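PDB 4HH5: putative type VI secretion protein from Escherichia coli, which probably hydrolyses ATP as a ClpV-type member of the ClpA/ClpB family in type VI secretion, the present chain being its alpha-helical N-terminal domain. Local coordinates for residues Y18-A22 with L47-G53; T39-L45 with L73-L77. Residue numbers count along the deposited sequence, not the author numbering.

Interaction 1: Y18-A22 with L47-G53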
ATOM      1  N   TYR A  18       3.066  -5.279   9.045  1.00 16.14           N
ATOM      2  CA  TYR A  18       3.845  -5.091   7.813  1.00 14.84           C
ATOM      3  C   TYR A  18       3.507  -3.743   7.123  1.00 16.85           C
ATOM      4  O   TYR A  18       4.409  -2.952   6.837  1.00 15.83           O
ATOM      5  CB  TYR A  18       3.573  -6.266   6.864  1.00 15.51           C
ATOM      6  CG  TYR A  18       4.499  -6.330   5.677  1.00 16.94           C
ATOM      7  CD1 TYR A  18       5.739  -6.950   5.771  1.00 18.89           C
ATOM      8  CD2 TYR A  18       4.127  -5.796   4.448  1.00 17.13           C
ATOM      9  CE1 TYR A  18       6.596  -7.021   4.676  1.00 19.56           C
ATOM     10  CE2 TYR A  18       4.988  -5.840   3.351  1.00 17.39           C
ATOM     11  CZ  TYR A  18       6.223  -6.457   3.471  1.00 21.16           C
ATOM     12  OH  TYR A  18       7.069  -6.533   2.394  1.00 20.28           O
ATOM     13  N   CYS A  19       2.207  -3.491   6.899  1.00 14.21           N
ATOM     14  CA  CYS A  19       1.677  -2.274   6.274  1.00 15.22           C
ATOM     15  C   CYS A  19       1.869  -1.053   7.143  1.00 17.85           C
ATOM     16  O   CYS A  19       2.103   0.019   6.594  1.00 17.20           O
ATOM     17  CB  CYS A  19       0.213  -2.442   5.885  1.00 16.50           C
ATOM     18  SG  CYS A  19      -0.055  -3.612   4.539  1.00 21.08           S
ATOM     19  N   ALA A  20       1.695  -1.189   8.475  1.00 15.68           N
ATOM     20  CA  ALA A  20       1.890  -0.082   9.414  1.00 16.57           C
ATOM     21  C   ALA A  20       3.354   0.365   9.423  1.00 21.09           C
ATOM     22  O   ALA A  20       3.619   1.565   9.334  1.00 20.77           O
ATOM     23  CB  ALA A  20       1.438  -0.467  10.815  1.00 17.79           C
ATOM     24  N   ARG A  21       4.299  -0.600   9.508  1.00 18.45           N
ATOM     25  CA  ARG A  21       5.753  -0.368   9.478  1.00 18.12           C
ATOM     26  C   ARG A  21       6.136   0.374   8.180  1.00 20.48           C
ATOM     27  O   ARG A  21       6.909   1.332   8.231  1.00 19.11           O
ATOM     28  CB  ARG A  21       6.495  -1.720   9.546  1.00 19.74           C
ATOM     29  CG  ARG A  21       7.978  -1.651   9.858  1.00 31.39           C
ATOM     30  CD  ARG A  21       8.496  -3.041  10.222  1.00 42.68           C
ATOM     31  NE  ARG A  21       9.033  -3.759   9.062  1.00 51.23           N
ATOM     32  CZ  ARG A  21       8.651  -4.971   8.666  1.00 62.37           C
ATOM     33  NH1 ARG A  21       7.704  -5.630   9.331  1.00 45.44           N
ATOM     34  NH2 ARG A  21       9.212  -5.538   7.607  1.00 48.08           N
ATOM     35  N   ALA A  22       5.577  -0.062   7.029  1.00 16.79           N
ATOM     36  CA  ALA A  22       5.822   0.571   5.729  1.00 16.25           C
ATOM     37  C   ALA A  22       5.241   1.982   5.677  1.00 18.78           C
ATOM     38  O   ALA A  22       5.856   2.868   5.079  1.00 16.85           O
ATOM     39  CB  ALA A  22       5.248  -0.280   4.604  1.00 16.73           C
ATOM     40  N   LEU A  47       6.721  -0.612   1.054  1.00 15.78           N
ATOM     41  CA  LEU A  47       6.205  -1.980   1.099  1.00 16.18           C
ATOM     42  C   LEU A  47       7.157  -2.914   0.328  1.00 21.84           C
ATOM     43  O   LEU A  47       7.579  -3.942   0.862  1.00 21.01           O
ATOM     44  CB  LEU A  47       4.777  -2.073   0.536  1.00 15.92           C
ATOM     45  CG  LEU A  47       3.640  -1.565   1.444  1.00 19.51           C
ATOM     46  CD1 LEU A  47       2.378  -1.288   0.616  1.00 19.63           C
ATOM     47  CD2 LEU A  47       3.309  -2.581   2.547  1.00 17.55           C
ATOM     48  N   LEU A  48       7.534  -2.521  -0.904  1.00 19.64           N
ATOM     49  CA  LEU A  48       8.458  -3.286  -1.746  1.00 20.27           C
ATOM     50  C   LEU A  48       9.852  -3.334  -1.138  1.00 24.90           C
ATOM     51  O   LEU A  48      10.547  -4.334  -1.302  1.00 24.69           O
ATOM     52  CB  LEU A  48       8.509  -2.736  -3.186  1.00 20.60           C
ATOM     53  CG  LEU A  48       7.209  -2.793  -4.003  1.00 25.86           C
ATOM     54  CD1 LEU A  48       7.396  -2.114  -5.330  1.00 27.02           C
ATOM     55  CD2 LEU A  48       6.720  -4.238  -4.217  1.00 28.15           C
ATOM     56  N   GLU A  49      10.248  -2.279  -0.392  1.00 21.65           N
ATOM     57  CA  GLU A  49      11.537  -2.249   0.295  1.00 21.00           C
ATOM     58  C   GLU A  49      11.627  -3.321   1.391  1.00 23.77           C
ATOM     59  O   GLU A  49      12.699  -3.898   1.607  1.00 22.60           O
ATOM     60  CB  GLU A  49      11.832  -0.868   0.859  1.00 21.94           C
ATOM     61  CG  GLU A  49      13.278  -0.740   1.275  1.00 29.32           C
ATOM     62  CD  GLU A  49      13.780   0.676   1.430  1.00 38.06           C
ATOM     63  OE1 GLU A  49      12.981   1.620   1.240  1.00 37.89           O
ATOM     64  OE2 GLU A  49      14.990   0.837   1.699  1.00 26.01           O
ATOM     65  N   GLN A  50      10.503  -3.597   2.066  1.00 19.42           N
ATOM     66  CA  GLN A  50      10.439  -4.646   3.090  1.00 19.25           C
ATOM     67  C   GLN A  50      10.546  -6.003   2.378  1.00 23.96           C
ATOM     68  O   GLN A  50      11.178  -6.916   2.896  1.00 25.15           O
ATOM     69  CB  GLN A  50       9.164  -4.507   3.942  1.00 19.98           C
ATOM     70  CG  GLN A  50       9.193  -3.240   4.793  1.00 22.18           C
ATOM     71  CD  GLN A  50       7.984  -2.962   5.656  1.00 30.02           C
ATOM     72  OE1 GLN A  50       7.991  -2.011   6.433  1.00 26.64           O
ATOM     73  NE2 GLN A  50       6.925  -3.762   5.561  1.00 17.01           N
ATOM     74  N   GLY A  51       9.964  -6.068   1.177  1.00 20.25           N
ATOM     75  CA  GLY A  51      10.035  -7.147   0.197  1.00 20.10           C
ATOM     76  C   GLY A  51       9.776  -8.581   0.598  1.00 23.98           C
ATOM     77  O   GLY A  51      10.424  -9.488   0.064  1.00 23.59           O
ATOM     78  N   GLU A  52       8.835  -8.809   1.517  1.00 20.00           N
ATOM     79  CA  GLU A  52       8.475 -10.157   1.958  1.00 19.43           C
ATOM     80  C   GLU A  52       6.950 -10.304   2.092  1.00 22.02           C
ATOM     81  O   GLU A  52       6.476 -11.349   2.526  1.00 22.32           O
ATOM     82  CB  GLU A  52       9.188 -10.538   3.286  1.00 21.31           C
ATOM     83  CG  GLU A  52      10.703 -10.718   3.221  1.00 35.06           C
ATOM     84  CD  GLU A  52      11.296 -11.686   2.209  1.00 58.29           C
ATOM     85  OE1 GLU A  52      12.492 -11.512   1.878  1.00 46.66           O
ATOM     86  OE2 GLU A  52      10.582 -12.601   1.740  1.00 57.88           O
ATOM     87  N   GLY A  53       6.203  -9.273   1.696  1.00 16.78           N
ATOM     88  CA  GLY A  53       4.747  -9.250   1.801  1.00 16.52           C
ATOM     89  C   GLY A  53       3.984  -9.764   0.602  1.00 18.58           C
ATOM     90  O   GLY A  53       4.564 -10.385  -0.299  1.00 16.88           O
TER
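The ring of Tyr-18 is the large bump of this contact, and the end of helix 40-50 with the turn behind it is the hollow that takes it. Leaving its helix sideways, the side chain lies between two walls: Gln-50 covers one face, and Gly-53 closes the opposite one with a CH-pi contact, CA lying 4.0 Å from the ring centroid. A side chain on Gly-53 would have no space, since an ideal CB would fall 2.5 Å from Tyr-18 CE2. At the bottom of the hollow, Tyr-18 OH meets backbone amides exposed where the chain leaves the helix through Gly-51, whose positive phi suits glycine. Tyr-18 OH accepts a hydrogen bond from Glu-52 N (3.0 Å) and a weak one from Gly-53 N (3.0 Å).

Gln-50 reaches back the other way: its NE2 donates to Tyr-18 O at 2.9 Å, although that carbonyl already accepts the helical bond from Ala-22 N. Beside the ring, Leu-47 CD2 is a small knob in the dip formed by Tyr-18, Cys-19 and Ala-22, 3.6 Å from Ala-22 CB, 3.8 Å from Tyr-18 CE2 and 4.0 Å from Cys-19 SG. The small side chain of Ala-22 lets the backbones approach to 5.3 Å between its CA and that of Leu-47.

Thus helix 17-32 docks on the C-terminal end of helix 40-50 just where Gly-53 occupies the N-cap position of helix 54-61. Helix 115-124 packs alongside, its Leu-118 touching both Cys-19 and Leu-47, while Leu-48 turns away from this contact to helix 66-78.

Interaction 2: T39-L45 with L73-L77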
ATOM      1  N   THR A  39       2.063   9.934  -0.043  1.00 23.13           N
ATOM      2  CA  THR A  39       1.262   9.412  -1.148  1.00 22.47           C
ATOM      3  C   THR A  39       1.268   7.868  -1.195  1.00 25.49           C
ATOM      4  O   THR A  39       2.164   7.258  -0.592  1.00 23.85           O
ATOM      5  CB  THR A  39       1.806   9.955  -2.474  1.00 26.55           C
ATOM      6  OG1 THR A  39       3.058   9.324  -2.726  1.00 28.03           O
ATOM      7  CG2 THR A  39       1.926  11.486  -2.506  1.00 22.92           C
ATOM      8  N   PRO A  40       0.344   7.214  -1.964  1.00 22.05           N
ATOM      9  CA  PRO A  40       0.405   5.745  -2.087  1.00 21.02           C
ATOM     10  C   PRO A  40       1.719   5.283  -2.705  1.00 23.75           C
ATOM     11  O   PRO A  40       2.161   4.194  -2.384  1.00 22.79           O
ATOM     12  CB  PRO A  40      -0.788   5.404  -2.992  1.00 22.65           C
ATOM     13  CG  PRO A  40      -1.691   6.583  -2.911  1.00 27.38           C
ATOM     14  CD  PRO A  40      -0.783   7.761  -2.750  1.00 23.29           C
ATOM     15  N   GLU A  41       2.366   6.125  -3.553  1.00 21.63           N
ATOM     16  CA  GLU A  41       3.663   5.796  -4.156  1.00 21.08           C
ATOM     17  C   GLU A  41       4.739   5.678  -3.075  1.00 22.82           C
ATOM     18  O   GLU A  41       5.549   4.750  -3.145  1.00 21.31           O
ATOM     19  CB  GLU A  41       4.080   6.813  -5.234  1.00 22.70           C
ATOM     20  CG  GLU A  41       3.248   6.760  -6.506  1.00 26.27           C
ATOM     21  CD  GLU A  41       1.959   7.561  -6.512  1.00 36.19           C
ATOM     22  OE1 GLU A  41       1.534   8.061  -5.444  1.00 25.16           O
ATOM     23  OE2 GLU A  41       1.375   7.696  -7.607  1.00 29.88           O
ATOM     24  N   HIS A  42       4.733   6.598  -2.062  1.00 19.03           N
ATOM     25  CA  HIS A  42       5.681   6.557  -0.933  1.00 18.98           C
ATOM     26  C   HIS A  42       5.490   5.242  -0.160  1.00 20.06           C
ATOM     27  O   HIS A  42       6.473   4.591   0.211  1.00 18.70           O
ATOM     28  CB  HIS A  42       5.474   7.734   0.034  1.00 20.28           C
ATOM     29  CG  HIS A  42       5.957   9.062  -0.473  1.00 24.30           C
ATOM     30  ND1 HIS A  42       5.070  10.059  -0.844  1.00 26.42           N
ATOM     31  CD2 HIS A  42       7.220   9.531  -0.598  1.00 26.30           C
ATOM     32  CE1 HIS A  42       5.818  11.088  -1.215  1.00 25.90           C
ATOM     33  NE2 HIS A  42       7.116  10.824  -1.077  1.00 26.03           N
ATOM     34  N   TRP A  43       4.222   4.862   0.064  1.00 16.20           N
ATOM     35  CA  TRP A  43       3.842   3.638   0.763  1.00 16.20           C
ATOM     36  C   TRP A  43       4.270   2.394  -0.010  1.00 18.79           C
ATOM     37  O   TRP A  43       4.871   1.503   0.582  1.00 18.10           O
ATOM     38  CB  TRP A  43       2.336   3.622   1.019  1.00 15.66           C
ATOM     39  CG  TRP A  43       1.892   2.744   2.156  1.00 16.71           C
ATOM     40  CD1 TRP A  43       2.681   2.019   3.006  1.00 19.16           C
ATOM     41  CD2 TRP A  43       0.540   2.524   2.576  1.00 16.88           C
ATOM     42  NE1 TRP A  43       1.899   1.353   3.922  1.00 18.74           N
ATOM     43  CE2 TRP A  43       0.581   1.660   3.690  1.00 20.31           C
ATOM     44  CE3 TRP A  43      -0.705   3.000   2.133  1.00 18.74           C
ATOM     45  CZ2 TRP A  43      -0.572   1.270   4.374  1.00 20.08           C
ATOM     46  CZ3 TRP A  43      -1.847   2.617   2.816  1.00 20.51           C
ATOM     47  CH2 TRP A  43      -1.773   1.763   3.923  1.00 20.96           C
ATOM     48  N   LEU A  44       3.975   2.328  -1.327  1.00 16.11           N
ATOM     49  CA  LEU A  44       4.342   1.176  -2.174  1.00 16.19           C
ATOM     50  C   LEU A  44       5.852   0.964  -2.218  1.00 19.43           C
ATOM     51  O   LEU A  44       6.305  -0.178  -2.149  1.00 17.99           O
ATOM     52  CB  LEU A  44       3.764   1.290  -3.602  1.00 16.69           C
ATOM     53  CG  LEU A  44       2.237   1.144  -3.731  1.00 22.00           C
ATOM     54  CD1 LEU A  44       1.743   1.745  -5.031  1.00 22.62           C
ATOM     55  CD2 LEU A  44       1.787  -0.310  -3.617  1.00 23.29           C
ATOM     56  N   LEU A  45       6.627   2.063  -2.277  1.00 17.15           N
ATOM     57  CA  LEU A  45       8.087   2.014  -2.276  1.00 17.87           C
ATOM     58  C   LEU A  45       8.559   1.285  -1.009  1.00 19.72           C
ATOM     59  O   LEU A  45       9.357   0.358  -1.101  1.00 19.11           O
ATOM     60  CB  LEU A  45       8.649   3.446  -2.326  1.00 18.93           C
ATOM     61  CG  LEU A  45      10.168   3.614  -2.444  1.00 25.42           C
ATOM     62  CD1 LEU A  45      10.501   4.759  -3.337  1.00 26.58           C
ATOM     63  CD2 LEU A  45      10.803   3.888  -1.085  1.00 29.45           C
ATOM     64  N   LEU A  73       9.238   3.982  -9.280  1.00 20.61           N
ATOM     65  CA  LEU A  73       8.930   4.599  -7.994  1.00 20.48           C
ATOM     66  C   LEU A  73      10.019   5.575  -7.583  1.00 27.10           C
ATOM     67  O   LEU A  73       9.690   6.653  -7.086  1.00 26.37           O
ATOM     68  CB  LEU A  73       8.655   3.551  -6.898  1.00 20.14           C
ATOM     69  CG  LEU A  73       7.309   2.822  -6.986  1.00 23.84           C
ATOM     70  CD1 LEU A  73       7.295   1.609  -6.080  1.00 23.43           C
ATOM     71  CD2 LEU A  73       6.132   3.746  -6.626  1.00 24.96           C
ATOM     72  N   LEU A  74      11.306   5.245  -7.873  1.00 26.14           N
ATOM     73  CA  LEU A  74      12.442   6.137  -7.601  1.00 27.07           C
ATOM     74  C   LEU A  74      12.347   7.390  -8.460  1.00 30.44           C
ATOM     75  O   LEU A  74      12.621   8.486  -7.967  1.00 29.60           O
ATOM     76  CB  LEU A  74      13.782   5.460  -7.904  1.00 27.83           C
ATOM     77  CG  LEU A  74      14.370   4.508  -6.885  1.00 33.41           C
ATOM     78  CD1 LEU A  74      15.763   4.132  -7.301  1.00 33.98           C
ATOM     79  CD2 LEU A  74      14.422   5.127  -5.496  1.00 35.77           C
ATOM     80  N   GLY A  75      11.990   7.197  -9.733  1.00 27.34           N
ATOM     81  CA  GLY A  75      11.814   8.259 -10.716  1.00 27.57           C
ATOM     82  C   GLY A  75      10.706   9.197 -10.294  1.00 31.88           C
ATOM     83  O   GLY A  75      10.874  10.418 -10.333  1.00 31.07           O
ATOM     84  N   TRP A  76       9.580   8.619  -9.844  1.00 28.32           N
ATOM     85  CA  TRP A  76       8.429   9.350  -9.335  1.00 28.60           C
ATOM     86  C   TRP A  76       8.839  10.142  -8.086  1.00 33.85           C
ATOM     87  O   TRP A  76       8.467  11.306  -7.966  1.00 34.33           O
ATOM     88  CB  TRP A  76       7.264   8.389  -9.020  1.00 27.56           C
ATOM     89  CG  TRP A  76       6.057   9.080  -8.460  1.00 28.41           C
ATOM     90  CD1 TRP A  76       4.972   9.525  -9.154  1.00 31.48           C
ATOM     91  CD2 TRP A  76       5.840   9.449  -7.092  1.00 28.73           C
ATOM     92  NE1 TRP A  76       4.082  10.129  -8.301  1.00 31.12           N
ATOM     93  CE2 TRP A  76       4.599  10.115  -7.031  1.00 32.61           C
ATOM     94  CE3 TRP A  76       6.587   9.297  -5.904  1.00 30.21           C
ATOM     95  CZ2 TRP A  76       4.076  10.612  -5.833  1.00 32.30           C
ATOM     96  CZ3 TRP A  76       6.086   9.815  -4.726  1.00 31.64           C
ATOM     97  CH2 TRP A  76       4.839  10.456  -4.695  1.00 32.49           C
ATOM     98  N   LEU A  77       9.609   9.515  -7.172  1.00 30.68           N
ATOM     99  CA  LEU A  77      10.099  10.114  -5.925  1.00 30.99           C
ATOM    100  C   LEU A  77      10.971  11.354  -6.193  1.00 37.21           C
ATOM    101  O   LEU A  77      10.764  12.403  -5.575  1.00 37.22           O
ATOM    102  CB  LEU A  77      10.883   9.059  -5.117  1.00 30.97           C
ATOM    103  CG  LEU A  77      11.285   9.417  -3.685  1.00 36.06           C
ATOM    104  CD1 LEU A  77      10.091   9.349  -2.740  1.00 35.73           C
ATOM    105  CD2 LEU A  77      12.395   8.499  -3.189  1.00 37.98           C
TER
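A capping box opens helix 40-50, and helix 66-78 packs across that capped end. Thr-39 is the N-cap: Thr-39 N donates to His-42 ND1 (3.1 Å), which fixes the imidazole where Trp-76 can reach it, and Thr-39 OG1, whose modelled position is less certain, accepts from His-42 N (3.3 Å). The indole of Trp-76 turns its edge to the face of His-42 in a T-shaped pair, the His-42 ring and the six-membered ring of Trp-76 being 5.1 Å apart between centroids with planes at 83°. Glu-41 CB sits over the indole face in a CH-pi contact, 3.5 Å from the centroid of the same ring, while Glu-41 OE2 accepts from Arg-130 N. One turn further on, leucines take over: Leu-45 CD1 lies 4.2 Å from both Leu-73 CB and Leu-77 CD2, and Leu-73 CD1 approaches Leu-44 CB at 4.3 Å. The axes of segments 40-45 and 73-77 approach to 10.1 Å and cross at -138°, an oblique pair running in largely opposite directions within the mainly helical Clp N-terminal domain.

From the N terminus the chain passes helix 2-14 and enters helix 17-32, then passes the short strand 37-38 into helix 40-50, whose far end returns to residues 18-22; interaction 1 closes this first loop. The chain continues through helix 54-61 into helix 66-78, where residues 73-77 come back to the beginning of helix 40-50, closing the second loop as interaction 2. Because 39-45 precedes 47-53, the two loops cross rather than nest. Helix 40-50 is shared, and the contacts meet along it: Trp-43 NE1 is probably hydrogen-bonded to Cys-19 O, and Leu-48 CD1 packs on Leu-73 CD1. Helices 17-32 and 66-78 are thereby joined through the helix between them.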